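Diaminopropionate ammonia-lyase (Escherichia coli, PDB 4D9I) catalyses the pyridoxal-phosphate-dependent alpha,beta-elimination of both L- and D-2,3-diaminopropionate to pyruvate and ammonia, working as a homodimer. Local coordinates at residues P224-L229 / A369-I374. Residues are numbered along the deposited sequence; the frame is centred on the assembly and turned at random.
Sequences PTHVLL and AVVLVI
Thr225 and Val370 join the two strands where they first meet. Thr225 OG1 accepts the amide N of Val370 at 2.7 Å and also hydrogen-bonds His226 ND1 at 2.7 Å, lying in the imidazole plane at the ring edge. A chi1 of 53° sets OG1 between its own backbone N and carbonyl carbon, turned to both partners. In return Val370 O takes two amides, Thr225 N on a lone pair and His226 N tilted from the carbonyl plane. An alanine in place of this threonine would probably leave the Val370 amide and His226 ND1 without this shared mate and the imidazole freer to turn.

From here the pairing is regular and parallel: Leu372 N reaches His226 O at 3.1 Å, and Leu372 O receives Leu228 N almost straight on. Val227 CG2 packs beside Leu372 CG (4.0 Å) on the face covered by helices 208-220 and 235-248; on the other, Val371 CG1 touches Leu228 CD1 at 3.8 Å. Further on the strands splay. Leu228 O and Ile374 N stand 4.0 Å apart, and a water bridges them, although Leu229 CD2 still meets Ile374 CG1 alongside. Strand 254-260 continues the sheet beyond 226-230, and 61-66 beyond 370-375, making this pair central parallel strands of the larger sheet of a fold type II pyridoxal-phosphate enzyme.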
ATOM      1  N   PRO B 224      13.926  -6.373  22.872  1.00 28.84           N
ATOM      2  CA  PRO B 224      13.906  -5.045  22.259  1.00 27.39           C
ATOM      3  C   PRO B 224      14.969  -4.108  22.861  1.00 28.50           C
ATOM      4  O   PRO B 224      15.184  -4.099  24.084  1.00 29.83           O
ATOM      5  CB  PRO B 224      12.497  -4.546  22.569  1.00 25.82           C
ATOM      6  CG  PRO B 224      12.101  -5.250  23.838  1.00 26.69           C
ATOM      7  CD  PRO B 224      12.906  -6.527  23.922  1.00 28.50           C
ATOM      8  N   THR B 225      15.621  -3.330  22.003  1.00 27.91           N
ATOM      9  CA  THR B 225      16.476  -2.241  22.456  1.00 28.86           C
ATOM     10  C   THR B 225      15.692  -0.926  22.564  1.00 27.87           C
ATOM     11  O   THR B 225      16.049  -0.055  23.372  1.00 29.07           O
ATOM     12  CB  THR B 225      17.647  -2.013  21.477  1.00 29.42           C
ATOM     13  OG1 THR B 225      17.115  -1.843  20.160  1.00 27.43           O
ATOM     14  CG2 THR B 225      18.612  -3.198  21.495  1.00 30.88           C
ATOM     15  N   HIS B 226      14.654  -0.783  21.733  1.00 26.05           N
ATOM     16  CA  HIS B 226      13.850   0.444  21.636  1.00 25.38           C
ATOM     17  C   HIS B 226      12.380   0.165  21.680  1.00 23.99           C
ATOM     18  O   HIS B 226      11.947  -0.927  21.312  1.00 23.40           O
ATOM     19  CB  HIS B 226      14.126   1.164  20.309  1.00 24.95           C
ATOM     20  CG  HIS B 226      15.535   1.659  20.170  1.00 26.49           C
ATOM     21  ND1 HIS B 226      16.579   0.826  20.023  1.00 27.71           N
ATOM     22  CD2 HIS B 226      16.059   2.946  20.180  1.00 27.66           C
ATOM     23  CE1 HIS B 226      17.728   1.536  19.940  1.00 29.22           C
ATOM     24  NE2 HIS B 226      17.413   2.836  20.048  1.00 29.38           N
ATOM     25  N   VAL B 227      11.604   1.163  22.118  1.00 23.76           N
ATOM     26  CA  VAL B 227      10.156   1.178  21.902  1.00 22.77           C
ATOM     27  C   VAL B 227       9.694   2.601  21.560  1.00 22.79           C
ATOM     28  O   VAL B 227      10.118   3.584  22.197  1.00 23.63           O
ATOM     29  CB  VAL B 227       9.361   0.551  23.079  1.00 22.85           C
ATOM     30  CG1 VAL B 227       9.556   1.327  24.383  1.00 24.06           C
ATOM     31  CG2 VAL B 227       7.876   0.423  22.734  1.00 21.21           C
ATOM     32  N   LEU B 228       8.886   2.702  20.506  1.00 21.59           N
ATOM     33  CA  LEU B 228       8.245   3.948  20.150  1.00 21.84           C
ATOM     34  C   LEU B 228       6.799   3.872  20.591  1.00 21.17           C
ATOM     35  O   LEU B 228       6.078   2.923  20.255  1.00 20.87           O
ATOM     36  CB  LEU B 228       8.367   4.247  18.648  1.00 21.84           C
ATOM     37  CG  LEU B 228       9.693   4.970  18.305  1.00 23.24           C
ATOM     38  CD1 LEU B 228      10.863   3.993  18.324  1.00 23.63           C
ATOM     39  CD2 LEU B 228       9.641   5.686  16.954  1.00 23.79           C
ATOM     40  N   LEU B 229       6.382   4.869  21.355  1.00 21.40           N
ATOM     41  CA  LEU B 229       5.042   4.891  21.894  1.00 20.54           C
ATOM     42  C   LEU B 229       4.382   6.229  21.567  1.00 21.39           C
ATOM     43  O   LEU B 229       4.798   7.278  22.073  1.00 22.43           O
ATOM     44  CB  LEU B 229       5.091   4.644  23.426  1.00 20.68           C
ATOM     45  CG  LEU B 229       5.587   3.265  23.905  1.00 20.35           C
ATOM     46  CD1 LEU B 229       5.812   3.257  25.426  1.00 21.30           C
ATOM     47  CD2 LEU B 229       4.599   2.170  23.502  1.00 19.10           C
ATOM     48  N   ALA B 369      19.920  -2.461  16.588  1.00 28.86           N
ATOM     49  CA  ALA B 369      18.639  -2.074  17.196  1.00 27.07           C
ATOM     50  C   ALA B 369      17.478  -3.018  16.887  1.00 25.54           C
ATOM     51  O   ALA B 369      17.276  -3.439  15.742  1.00 24.58           O
ATOM     52  CB  ALA B 369      18.272  -0.637  16.858  1.00 25.98           C
ATOM     53  N   VAL B 370      16.731  -3.352  17.941  1.00 25.29           N
ATOM     54  CA  VAL B 370      15.505  -4.123  17.853  1.00 24.30           C
ATOM     55  C   VAL B 370      14.357  -3.223  18.332  1.00 23.01           C
ATOM     56  O   VAL B 370      14.271  -2.864  19.529  1.00 23.36           O
ATOM     57  CB  VAL B 370      15.608  -5.422  18.675  1.00 25.87           C
ATOM     58  CG1 VAL B 370      14.324  -6.215  18.601  1.00 25.10           C
ATOM     59  CG2 VAL B 370      16.786  -6.271  18.183  1.00 27.85           C
ATOM     60  N   VAL B 371      13.477  -2.855  17.401  1.00 21.55           N
ATOM     61  CA  VAL B 371      12.579  -1.721  17.632  1.00 20.62           C
ATOM     62  C   VAL B 371      11.112  -2.163  17.664  1.00 19.82           C
ATOM     63  O   VAL B 371      10.569  -2.604  16.662  1.00 18.91           O
ATOM     64  CB  VAL B 371      12.806  -0.612  16.587  1.00 20.22           C
ATOM     65  CG1 VAL B 371      12.004   0.642  16.931  1.00 20.04           C
ATOM     66  CG2 VAL B 371      14.297  -0.262  16.477  1.00 21.31           C
ATOM     67  N   LEU B 372      10.507  -2.064  18.848  1.00 20.10           N
ATOM     68  CA  LEU B 372       9.126  -2.393  19.060  1.00 19.61           C
ATOM     69  C   LEU B 372       8.274  -1.170  18.751  1.00 18.96           C
ATOM     70  O   LEU B 372       8.494  -0.090  19.290  1.00 19.35           O
ATOM     71  CB  LEU B 372       8.905  -2.873  20.515  1.00 20.35           C
ATOM     72  CG  LEU B 372       7.460  -3.111  20.985  1.00 20.13           C
ATOM     73  CD1 LEU B 372       6.727  -4.094  20.101  1.00 19.51           C
ATOM     74  CD2 LEU B 372       7.463  -3.601  22.433  1.00 21.50           C
ATOM     75  N   VAL B 373       7.315  -1.344  17.853  1.00 18.66           N
ATOM     76  CA  VAL B 373       6.384  -0.280  17.457  1.00 18.47           C
ATOM     77  C   VAL B 373       4.996  -0.798  17.772  1.00 18.50           C
ATOM     78  O   VAL B 373       4.754  -1.999  17.652  1.00 18.56           O
ATOM     79  CB  VAL B 373       6.534   0.023  15.945  1.00 18.32           C
ATOM     80  CG1 VAL B 373       5.551   1.074  15.468  1.00 18.47           C
ATOM     81  CG2 VAL B 373       7.961   0.508  15.659  1.00 18.92           C
ATOM     82  N   ILE B 374       4.096   0.093  18.204  1.00 18.21           N
ATOM     83  CA  ILE B 374       2.714  -0.282  18.418  1.00 17.76           C
ATOM     84  C   ILE B 374       1.819   0.377  17.376  1.00 17.35           C
ATOM     85  O   ILE B 374       1.797   1.610  17.260  1.00 17.62           O
ATOM     86  CB  ILE B 374       2.213   0.090  19.843  1.00 18.46           C
ATOM     87  CG1 ILE B 374       3.243  -0.263  20.929  1.00 18.90           C
ATOM     88  CG2 ILE B 374       0.833  -0.517  20.082  1.00 18.64           C
ATOM     89  CD1 ILE B 374       3.543  -1.748  21.158  1.00 19.10           C
TER
HETATM   90  O   HOH W   1       4.360   2.897  18.102  1.00 16.52           O